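Local coordinates for glycosyl hydrolases family 2, sugar binding domain protein (Bacteroides uniformis str. 3978 T3 ii, PDB 6D1P) that probably hydrolyses O-glycosidic bonds as a family 2 beta-glucuronidase of a human gut bacterium, at residues V383-P388 / I421-G426. Residues are numbered along the deposited sequence; the frame is centred on the assembly and turned at random.
Sequences VWEEIP and ILWGLG
Trp384 and Leu422 are paired on adjacent parallel strands, 383-386 and 421-426, and their side chains lie next to each other on one face of the sheet. Glu386 projects from that face as well, opposite Gly424 in the ladder. With CG anti to the backbone N (chi1 164°), the indole of Trp384 lies alongside the neighbouring strand, from Leu422 to Gly424. Its CB rests 4.0 Å from Leu422 CB, and CG is only slightly farther from that same carbon. Along the six-membered ring, CE3 meets Leu422 CD1 at 3.8 Å in an oblique contact. On the pyrrole side, NE1 lies 3.8 Å from Gly424 CA and makes a weak, bent hydrogen bond to Glu386 OE1 (3.0 Å, 128° at the hydrogen). That oxygen also takes a salt bridge from Arg362 and a weak hydrogen bond from a water, which in turn donates to Gly426 O over a doubtfully short distance. Glu386 OE2 is hydrogen-bonded to His365.

Gly424 presents no side chain to this face, and its CA comes within 3.7 Å of Glu386 CA, the closest pairing of the ladder. Glu385 N donates to Leu422 O; Gly424 N then donates to Glu385 O (2.8 Å), and Ile387 N to Gly424 O. Beyond the strand end, Ile387 CD1 reaches Leu425 O.

On the other face, the extended Glu385 brings OE2 to 3.9 Å from Trp423 CZ3, with carboxylate and indole nearly coplanar (22° apart). His414 binds this oxygen, while Trp423 NE1 is anchored by Asp458. Helix 397-414 covers Glu385 and Trp423, so this is the outer face, and Trp384, Leu422 and Glu386 project into the barrel. Adjacent parallel strands joined through a helix form the beta-alpha-beta unit characteristic of the TIM barrel of family 2 glycosyl hydrolases.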
loop_
_atom_site.group_PDB
_atom_site.type_symbol
_atom_site.label_atom_id
_atom_site.label_comp_id
_atom_site.label_asym_id
_atom_site.label_seq_id
_atom_site.Cartn_x
_atom_site.Cartn_y
_atom_site.Cartn_z
ATOM N N VAL A 383 -0.050 -32.069 21.242
ATOM C CA VAL A 383 0.437 -31.094 20.268
ATOM C C VAL A 383 1.363 -31.737 19.241
ATOM O O VAL A 383 2.272 -32.502 19.599
ATOM C CB VAL A 383 1.169 -29.926 20.950
ATOM C CG1 VAL A 383 1.780 -29.018 19.896
ATOM C CG2 VAL A 383 0.211 -29.160 21.866
ATOM N N TRP A 384 1.120 -31.406 17.963
ATOM C CA TRP A 384 2.035 -31.578 16.839
ATOM C C TRP A 384 2.425 -30.170 16.401
ATOM O O TRP A 384 1.564 -29.379 16.009
ATOM C CB TRP A 384 1.346 -32.371 15.713
ATOM C CG TRP A 384 1.951 -32.386 14.272
ATOM C CD1 TRP A 384 2.814 -31.477 13.720
ATOM C CD2 TRP A 384 1.678 -33.350 13.225
ATOM N NE1 TRP A 384 3.103 -31.817 12.417
ATOM C CE2 TRP A 384 2.419 -32.955 12.085
ATOM C CE3 TRP A 384 0.886 -34.501 13.145
ATOM C CZ2 TRP A 384 2.392 -33.677 10.879
ATOM C CZ3 TRP A 384 0.842 -35.200 11.955
ATOM C CH2 TRP A 384 1.599 -34.795 10.834
ATOM N N GLU A 385 3.707 -29.843 16.491
ATOM C CA GLU A 385 4.198 -28.542 16.055
ATOM C C GLU A 385 5.323 -28.772 15.053
ATOM O O GLU A 385 6.199 -29.612 15.292
ATOM C CB GLU A 385 4.685 -27.714 17.255
ATOM C CG GLU A 385 4.612 -26.207 17.059
ATOM C CD GLU A 385 5.195 -25.424 18.234
ATOM O OE1 GLU A 385 4.845 -24.229 18.393
ATOM O OE2 GLU A 385 6.016 -25.997 18.999
ATOM N N GLU A 386 5.289 -28.049 13.933
ATOM C CA GLU A 386 6.222 -28.250 12.823
ATOM C C GLU A 386 6.893 -26.939 12.436
ATOM O O GLU A 386 6.397 -25.847 12.750
ATOM C CB GLU A 386 5.527 -28.821 11.576
ATOM C CG GLU A 386 4.553 -27.868 10.882
ATOM C CD GLU A 386 3.590 -28.594 9.954
ATOM O OE1 GLU A 386 3.169 -29.742 10.291
ATOM O OE2 GLU A 386 3.229 -28.014 8.904
ATOM N N ILE A 387 8.009 -27.059 11.714
ATOM C CA ILE A 387 8.684 -25.901 11.119
ATOM C C ILE A 387 8.029 -25.518 9.797
ATOM O O ILE A 387 7.417 -26.367 9.133
ATOM C CB ILE A 387 10.180 -26.157 10.896
ATOM C CG1 ILE A 387 10.413 -27.455 10.105
ATOM C CG2 ILE A 387 10.926 -26.106 12.210
ATOM C CD1 ILE A 387 11.781 -27.479 9.408
ATOM N N PRO A 388 8.158 -24.251 9.362
ATOM C CA PRO A 388 7.427 -23.819 8.166
ATOM C C PRO A 388 8.132 -24.154 6.855
ATOM O O PRO A 388 8.110 -23.346 5.915
ATOM C CB PRO A 388 7.278 -22.299 8.377
ATOM C CG PRO A 388 8.332 -21.917 9.331
ATOM C CD PRO A 388 8.823 -23.126 10.051
ATOM N N ILE A 421 4.056 -33.971 21.518
ATOM C CA ILE A 421 4.543 -35.308 21.217
ATOM C C ILE A 421 5.134 -35.428 19.818
ATOM O O ILE A 421 5.861 -36.398 19.553
ATOM C CB ILE A 421 3.429 -36.353 21.418
ATOM C CG1 ILE A 421 2.218 -35.988 20.581
ATOM C CG2 ILE A 421 3.021 -36.407 22.858
ATOM C CD1 ILE A 421 1.201 -37.048 20.524
ATOM N N LEU A 422 4.879 -34.489 18.906
ATOM C CA LEU A 422 5.360 -34.616 17.542
ATOM C C LEU A 422 6.014 -33.323 17.096
ATOM O O LEU A 422 5.402 -32.256 17.182
ATOM C CB LEU A 422 4.229 -34.989 16.582
ATOM C CG LEU A 422 3.718 -36.426 16.703
ATOM C CD1 LEU A 422 2.429 -36.607 15.932
ATOM C CD2 LEU A 422 4.769 -37.444 16.257
ATOM N N TRP A 423 7.267 -33.428 16.646
ATOM C CA TRP A 423 7.929 -32.372 15.893
ATOM C C TRP A 423 7.741 -32.652 14.409
ATOM O O TRP A 423 8.203 -33.686 13.909
ATOM C CB TRP A 423 9.419 -32.305 16.211
ATOM C CG TRP A 423 9.797 -32.092 17.647
ATOM C CD1 TRP A 423 10.664 -32.849 18.379
ATOM C CD2 TRP A 423 9.355 -31.038 18.515
ATOM N NE1 TRP A 423 10.782 -32.337 19.649
ATOM C CE2 TRP A 423 9.993 -31.224 19.757
ATOM C CE3 TRP A 423 8.488 -29.951 18.360
ATOM C CZ2 TRP A 423 9.775 -30.376 20.844
ATOM C CZ3 TRP A 423 8.282 -29.104 19.431
ATOM C CH2 TRP A 423 8.924 -29.315 20.655
ATOM N N GLY A 424 7.068 -31.748 13.704
ATOM C CA GLY A 424 6.923 -31.868 12.256
ATOM C C GLY A 424 8.073 -31.198 11.515
ATOM O O GLY A 424 8.547 -30.138 11.906
ATOM N N LEU A 425 8.524 -31.840 10.434
ATOM C CA LEU A 425 9.665 -31.321 9.676
ATOM C C LEU A 425 9.275 -30.571 8.410
ATOM O O LEU A 425 10.109 -29.848 7.862
ATOM C CB LEU A 425 10.626 -32.455 9.307
ATOM C CG LEU A 425 10.994 -33.383 10.472
ATOM C CD1 LEU A 425 11.790 -34.585 9.962
ATOM C CD2 LEU A 425 11.761 -32.642 11.570
ATOM N N GLY A 426 8.043 -30.709 7.939
ATOM C CA GLY A 426 7.628 -29.966 6.764
ATOM C C GLY A 426 6.256 -30.414 6.330
ATOM O O GLY A 426 5.731 -31.428 6.802
HETATM O O HOH W 1 5.274 -31.555 9.237
#